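Local coordinates for putative esterase/lipase/thioesterase (Silicibacter sp., PDB 2PBL), which probably hydrolyses ester or thioester bonds as an enzyme of the alpha/beta-hydrolase superfamily, although its natural substrate is not established, at residues T178-N181 / E182-M186; G213-R216 / P217-D221. All coordinates share one frame; numbering follows the deposited sequence.

Contact 1 of 2, residues T178-N181 / E182-M186; sequences TSMN and EKFKM
The side-chain amide of Asn181 grips the backbone of Met186 at both of its polar groups. Its ND2 donates to Met186 O at 3.0 Å, dead straight at 180° and in the plane of the amide, while its OD1 accepts Met186 N at 3.1 Å. Asparagine suits the place because its short amide offers a donor and an acceptor side by side. With CG anti to the backbone N (chi1 -157°), the amide reaches the chain where it leaves the helix, and the two bonds fix its rotation. Lys185, the first residue past the helix, has positive phi; just beyond it the backbone N and O of Met186 meet this amide.

Beside it lies the tight apolar part. Phe184 and Met180, a selenomethionine, run side by side: Met180 CB packs on Phe184 CE2 at 3.5 Å, and SE sits obliquely 5.3 Å from the ring centroid, a Met-aromatic contact. Met180 O stands 3.4 Å above the ring plane, over its centre, and accepts both Lys183 N and Phe184 N. The buried, flat Phe184 ring can take this oxygen over one face while the flexible Met180 chain lies along it.

The solvent side is looser. Glu182 runs its extended chain past Ser179 O without bonding to it, and Lys183 reaches outward. Lys185 bends at its last torsion (chi4 -68°) to bring NZ to Glu182 O at 3.0 Å.

This short helix, 181-184, follows a type I turn in the loop after strand 160-166. Phe184 meets Trp74 edge-to-face, and both Phe184 and Met186 rest on Ile109 at the start of helix 109-126.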
ATOM      1  N   THR A 178       7.223   9.179  18.115  1.00 21.65           N
ATOM      2  CA  THR A 178       5.909   9.741  17.838  1.00 21.36           C
ATOM      3  C   THR A 178       4.868   9.124  18.798  1.00 22.35           C
ATOM      4  O   THR A 178       4.990   7.971  19.235  1.00 22.91           O
ATOM      5  CB  THR A 178       5.420   9.484  16.381  1.00 23.37           C
ATOM      6  OG1 THR A 178       5.033   8.099  16.227  1.00 20.83           O
ATOM      7  CG2 THR A 178       6.485   9.896  15.340  1.00 23.20           C
ATOM      8  N   SER A 179       3.829   9.887  19.100  1.00 21.78           N
ATOM      9  CA  SER A 179       2.753   9.411  19.942  1.00 20.95           C
ATOM     10  C   SER A 179       2.029   8.206  19.352  1.00 22.38           C
ATOM     11  O   SER A 179       1.354   7.473  20.072  1.00 23.01           O
ATOM     12  CB  SER A 179       1.741  10.532  20.161  1.00 24.02           C
ATOM     13  OG  SER A 179       2.394  11.682  20.686  1.00 25.92           O
HETATM   14  N   MSE A 180       2.144   7.995  18.038  1.00 19.04           N
HETATM   15  CA  MSE A 180       1.504   6.843  17.409  1.00 18.57           C
HETATM   16  C   MSE A 180       2.107   5.559  17.939  1.00 17.41           C
HETATM   17  O   MSE A 180       1.470   4.500  17.866  1.00 21.16           O
HETATM   18  CB  MSE A 180       1.650   6.906  15.902  1.00 15.19           C
HETATM   19  CG  MSE A 180       0.897   8.023  15.238  1.00 18.74           C
HETATM   20 SE   MSE A 180       1.232   7.926  13.308  0.75 22.08          SE
HETATM   21  CE  MSE A 180       2.934   8.603  13.292  1.00 19.53           C
ATOM     22  N   ASN A 181       3.307   5.630  18.513  1.00 19.59           N
ATOM     23  CA  ASN A 181       3.909   4.435  19.107  1.00 19.34           C
ATOM     24  C   ASN A 181       3.192   3.927  20.382  1.00 23.49           C
ATOM     25  O   ASN A 181       3.439   2.797  20.829  1.00 23.72           O
ATOM     26  CB  ASN A 181       5.365   4.581  19.380  1.00 15.44           C
ATOM     27  CG  ASN A 181       6.064   3.226  19.458  1.00 21.74           C
ATOM     28  OD1 ASN A 181       5.758   2.306  18.676  1.00 28.22           O
ATOM     29  ND2 ASN A 181       7.019   3.101  20.349  1.00 21.06           N
ATOM     30  N   GLU A 182       2.280   4.739  20.922  1.00 23.57           N
ATOM     31  CA  GLU A 182       1.450   4.318  22.015  1.00 27.15           C
ATOM     32  C   GLU A 182       0.545   3.218  21.481  1.00 24.68           C
ATOM     33  O   GLU A 182       0.084   2.361  22.248  1.00 23.68           O
ATOM     34  CB  GLU A 182       0.639   5.498  22.546  1.00 26.67           C
ATOM     35  CG  GLU A 182       1.509   6.598  23.217  1.00 33.59           C
ATOM     36  CD  GLU A 182       0.776   7.975  23.401  1.00 37.97           C
ATOM     37  OE1 GLU A 182      -0.375   8.151  22.907  1.00 50.98           O
ATOM     38  OE2 GLU A 182       1.383   8.898  24.011  1.00 45.73           O
ATOM     39  N   LYS A 183       0.265   3.257  20.177  1.00 20.63           N
ATOM     40  CA  LYS A 183      -0.520   2.213  19.519  1.00 21.71           C
ATOM     41  C   LYS A 183       0.346   1.102  18.903  1.00 20.75           C
ATOM     42  O   LYS A 183      -0.008  -0.072  18.988  1.00 21.54           O
ATOM     43  CB  LYS A 183      -1.444   2.807  18.463  1.00 20.87           C
ATOM     44  CG  LYS A 183      -2.392   3.792  19.065  1.00 23.01           C
ATOM     45  CD  LYS A 183      -3.397   4.292  18.083  1.00 34.07           C
ATOM     46  CE  LYS A 183      -4.362   5.254  18.766  1.00 32.76           C
ATOM     47  NZ  LYS A 183      -5.325   5.778  17.775  1.00 38.61           N
ATOM     48  N   PHE A 184       1.477   1.443  18.303  1.00 19.05           N
ATOM     49  CA  PHE A 184       2.322   0.404  17.675  1.00 19.52           C
ATOM     50  C   PHE A 184       2.990  -0.474  18.725  1.00 20.75           C
ATOM     51  O   PHE A 184       3.132  -1.693  18.551  1.00 20.85           O
ATOM     52  CB  PHE A 184       3.391   1.022  16.784  1.00 17.55           C
ATOM     53  CG  PHE A 184       2.866   2.038  15.809  1.00 20.32           C
ATOM     54  CD1 PHE A 184       1.678   1.837  15.146  1.00 11.92           C
ATOM     55  CD2 PHE A 184       3.624   3.152  15.506  1.00 15.73           C
ATOM     56  CE1 PHE A 184       1.229   2.757  14.237  1.00 12.91           C
ATOM     57  CE2 PHE A 184       3.193   4.086  14.609  1.00 16.97           C
ATOM     58  CZ  PHE A 184       1.982   3.895  13.982  1.00 10.42           C
ATOM     59  N   LYS A 185       3.404   0.160  19.811  1.00 19.77           N
ATOM     60  CA  LYS A 185       4.065  -0.479  20.952  1.00 21.74           C
ATOM     61  C   LYS A 185       5.335  -1.209  20.571  1.00 22.55           C
ATOM     62  O   LYS A 185       5.580  -2.334  21.031  1.00 20.61           O
ATOM     63  CB  LYS A 185       3.089  -1.398  21.717  1.00 23.22           C
ATOM     64  CG  LYS A 185       1.843  -0.667  22.268  1.00 23.12           C
ATOM     65  CD  LYS A 185       0.828  -1.636  22.862  1.00 24.10           C
ATOM     66  CE  LYS A 185      -0.557  -0.970  23.075  1.00 25.32           C
ATOM     67  NZ  LYS A 185      -0.554   0.089  24.149  1.00 35.66           N
HETATM   68  N   MSE A 186       6.135  -0.573  19.719  1.00 20.30           N
HETATM   69  CA  MSE A 186       7.397  -1.128  19.257  1.00 20.69           C
HETATM   70  C   MSE A 186       8.570  -0.649  20.079  1.00 22.06           C
HETATM   71  O   MSE A 186       8.566   0.491  20.565  1.00 21.97           O
HETATM   72  CB  MSE A 186       7.671  -0.699  17.835  1.00 18.33           C
HETATM   73  CG  MSE A 186       6.717  -1.292  16.828  1.00 22.56           C
HETATM   74 SE   MSE A 186       7.312  -0.769  15.028  0.75 21.12          SE
HETATM   75  CE  MSE A 186       6.912   1.196  14.990  1.00 21.53           C
TER

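Contact 2 of 2, residues G213-R216 / P217-D221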
ATOM      1  N   GLY A 213       6.118  15.463  -4.489  1.00 15.20           N
ATOM      2  CA  GLY A 213       7.066  16.565  -4.367  1.00 16.97           C
ATOM      3  C   GLY A 213       6.793  17.579  -3.259  1.00 14.33           C
ATOM      4  O   GLY A 213       7.727  18.141  -2.680  1.00 15.95           O
ATOM      5  N   ALA A 214       5.525  17.779  -2.963  1.00 16.67           N
ATOM      6  CA  ALA A 214       5.092  18.712  -1.931  1.00 17.17           C
ATOM      7  C   ALA A 214       4.844  18.018  -0.612  1.00 17.19           C
ATOM      8  O   ALA A 214       4.161  18.574   0.220  1.00 16.81           O
ATOM      9  CB  ALA A 214       3.795  19.433  -2.400  1.00 15.87           C
ATOM     10  N   GLU A 215       5.367  16.800  -0.408  1.00 16.72           N
ATOM     11  CA  GLU A 215       5.098  16.079   0.819  1.00 16.68           C
ATOM     12  C   GLU A 215       5.951  16.546   1.948  1.00 19.44           C
ATOM     13  O   GLU A 215       6.912  17.290   1.737  1.00 17.36           O
ATOM     14  CB  GLU A 215       5.259  14.570   0.642  1.00 18.81           C
ATOM     15  CG  GLU A 215       4.065  13.957  -0.081  1.00 15.44           C
ATOM     16  CD  GLU A 215       3.973  12.435   0.097  1.00 17.82           C
ATOM     17  OE1 GLU A 215       4.030  11.989   1.264  1.00 19.91           O
ATOM     18  OE2 GLU A 215       3.846  11.718  -0.935  1.00 18.78           O
ATOM     19  N   ARG A 216       5.581  16.104   3.153  1.00 17.48           N
ATOM     20  CA  ARG A 216       6.340  16.396   4.374  1.00 17.29           C
ATOM     21  C   ARG A 216       7.779  15.963   4.166  1.00 18.24           C
ATOM     22  O   ARG A 216       8.039  14.917   3.533  1.00 17.97           O
ATOM     23  CB  ARG A 216       5.761  15.634   5.583  1.00 17.81           C
ATOM     24  CG  ARG A 216       4.292  15.862   5.892  1.00 23.04           C
ATOM     25  CD  ARG A 216       4.057  17.281   6.342  1.00 23.38           C
ATOM     26  NE  ARG A 216       4.694  17.504   7.637  1.00 27.93           N
ATOM     27  CZ  ARG A 216       5.298  18.631   7.983  1.00 26.74           C
ATOM     28  NH1 ARG A 216       5.834  18.743   9.169  1.00 23.18           N
ATOM     29  NH2 ARG A 216       5.391  19.644   7.137  1.00 27.52           N
ATOM     30  N   PRO A 217       8.732  16.774   4.631  1.00 19.04           N
ATOM     31  CA  PRO A 217      10.129  16.370   4.573  1.00 16.70           C
ATOM     32  C   PRO A 217      10.399  14.918   5.041  1.00 17.35           C
ATOM     33  O   PRO A 217      11.216  14.220   4.419  1.00 17.83           O
ATOM     34  CB  PRO A 217      10.791  17.367   5.524  1.00 19.21           C
ATOM     35  CG  PRO A 217      10.020  18.576   5.324  1.00 18.76           C
ATOM     36  CD  PRO A 217       8.610  18.141   5.202  1.00 18.41           C
ATOM     37  N   ALA A 218       9.730  14.508   6.116  1.00 16.00           N
ATOM     38  CA  ALA A 218       9.848  13.135   6.667  1.00 16.97           C
ATOM     39  C   ALA A 218       9.535  12.069   5.587  1.00 16.34           C
ATOM     40  O   ALA A 218      10.221  11.058   5.488  1.00 19.22           O
ATOM     41  CB  ALA A 218       8.906  12.977   7.807  1.00 18.22           C
ATOM     42  N   PHE A 219       8.494  12.296   4.800  1.00 16.15           N
ATOM     43  CA  PHE A 219       8.130  11.348   3.729  1.00 17.68           C
ATOM     44  C   PHE A 219       9.085  11.362   2.554  1.00 17.05           C
ATOM     45  O   PHE A 219       9.317  10.312   1.944  1.00 13.63           O
ATOM     46  CB  PHE A 219       6.672  11.464   3.308  1.00 16.43           C
ATOM     47  CG  PHE A 219       5.751  10.783   4.274  1.00 21.05           C
ATOM     48  CD1 PHE A 219       5.280  11.449   5.411  1.00 18.22           C
ATOM     49  CD2 PHE A 219       5.428   9.445   4.113  1.00 19.90           C
ATOM     50  CE1 PHE A 219       4.454  10.799   6.312  1.00 24.44           C
ATOM     51  CE2 PHE A 219       4.633   8.785   5.046  1.00 18.49           C
ATOM     52  CZ  PHE A 219       4.138   9.452   6.126  1.00 18.46           C
ATOM     53  N   LEU A 220       9.616  12.531   2.211  1.00 14.69           N
ATOM     54  CA  LEU A 220      10.638  12.598   1.201  1.00 15.82           C
ATOM     55  C   LEU A 220      11.879  11.833   1.669  1.00 14.99           C
ATOM     56  O   LEU A 220      12.529  11.118   0.880  1.00 15.32           O
ATOM     57  CB  LEU A 220      10.976  14.071   0.877  1.00 16.59           C
ATOM     58  CG  LEU A 220       9.873  14.840   0.171  1.00 19.05           C
ATOM     59  CD1 LEU A 220      10.270  16.309   0.059  1.00 23.47           C
ATOM     60  CD2 LEU A 220       9.599  14.255  -1.199  1.00 14.66           C
ATOM     61  N   ASP A 221      12.193  11.942   2.953  1.00 15.82           N
ATOM     62  CA  ASP A 221      13.322  11.218   3.535  1.00 15.23           C
ATOM     63  C   ASP A 221      13.079   9.689   3.534  1.00 14.15           C
ATOM     64  O   ASP A 221      13.917   8.912   3.091  1.00 12.86           O
ATOM     65  CB  ASP A 221      13.590  11.691   4.972  1.00 13.74           C
ATOM     66  CG  ASP A 221      14.069  13.137   5.023  1.00 21.73           C
ATOM     67  OD1 ASP A 221      14.383  13.658   3.935  1.00 24.79           O
ATOM     68  OD2 ASP A 221      14.078  13.757   6.121  1.00 21.08           O
TER
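Arg216 O accepts Leu220 N at 3.2 Å and, weakly, Phe219 N at 2.9 Å, closing the first turn of helix 217-230 from its N-cap residue. Pro217 suits the first helical position: its ring nitrogen has no hydrogen to offer, and none is needed there. Arg216 bends at chi2 and chi3 (both -67°), folding its guanidinium back so that one face lies 4.0 Å from Pro217 CD, offset toward the rim. The same group has other partners, Asp6 O for NH1 and the ring of Tyr13 in a cation-pi contact.

On the buried side, Glu215 OE1 comes within 3.4 Å of Phe219 CB, the carboxylate plane turned 38° from the ring. Arg216 CB meets the edge of that ring, 4.2 Å from Phe219 CD1. Leu220 CG and CD1 pack beside the loop, CD1 3.9 Å from Glu215 O.

The hydrogen bond of Glu215 OE1 is with His242 ND1, while OE2 is held by Ser167 OG and Gly212 N, bonds that fix the carboxylate's rotation. An acid in the loop after a sheet strand, paired with histidine, is typical of the alpha/beta-hydrolase site, consistent with a Ser137-His242-Glu215 catalytic triad.

In the fold
Contact 1 precedes contact 2 along the chain. Their centres lie about 21 Å apart, and their nearest atoms come within about 7 Å without touching. Both belong to the alpha/beta-hydrolase fold and join a loop to a helix after a strand of the central sheet: contact 1 comes after strand 160-166, contact 2 directly after the adjacent, parallel strand 206-212. Tyr73 touches Met180 in contact 1 and Phe219 in contact 2, so a single loop residue bridges them. Contact 2 contributes the probable acid to the putative active site, whereas contact 1 lies in the long connection between the two strands, with Phe184 and Met186 against helix 109-126.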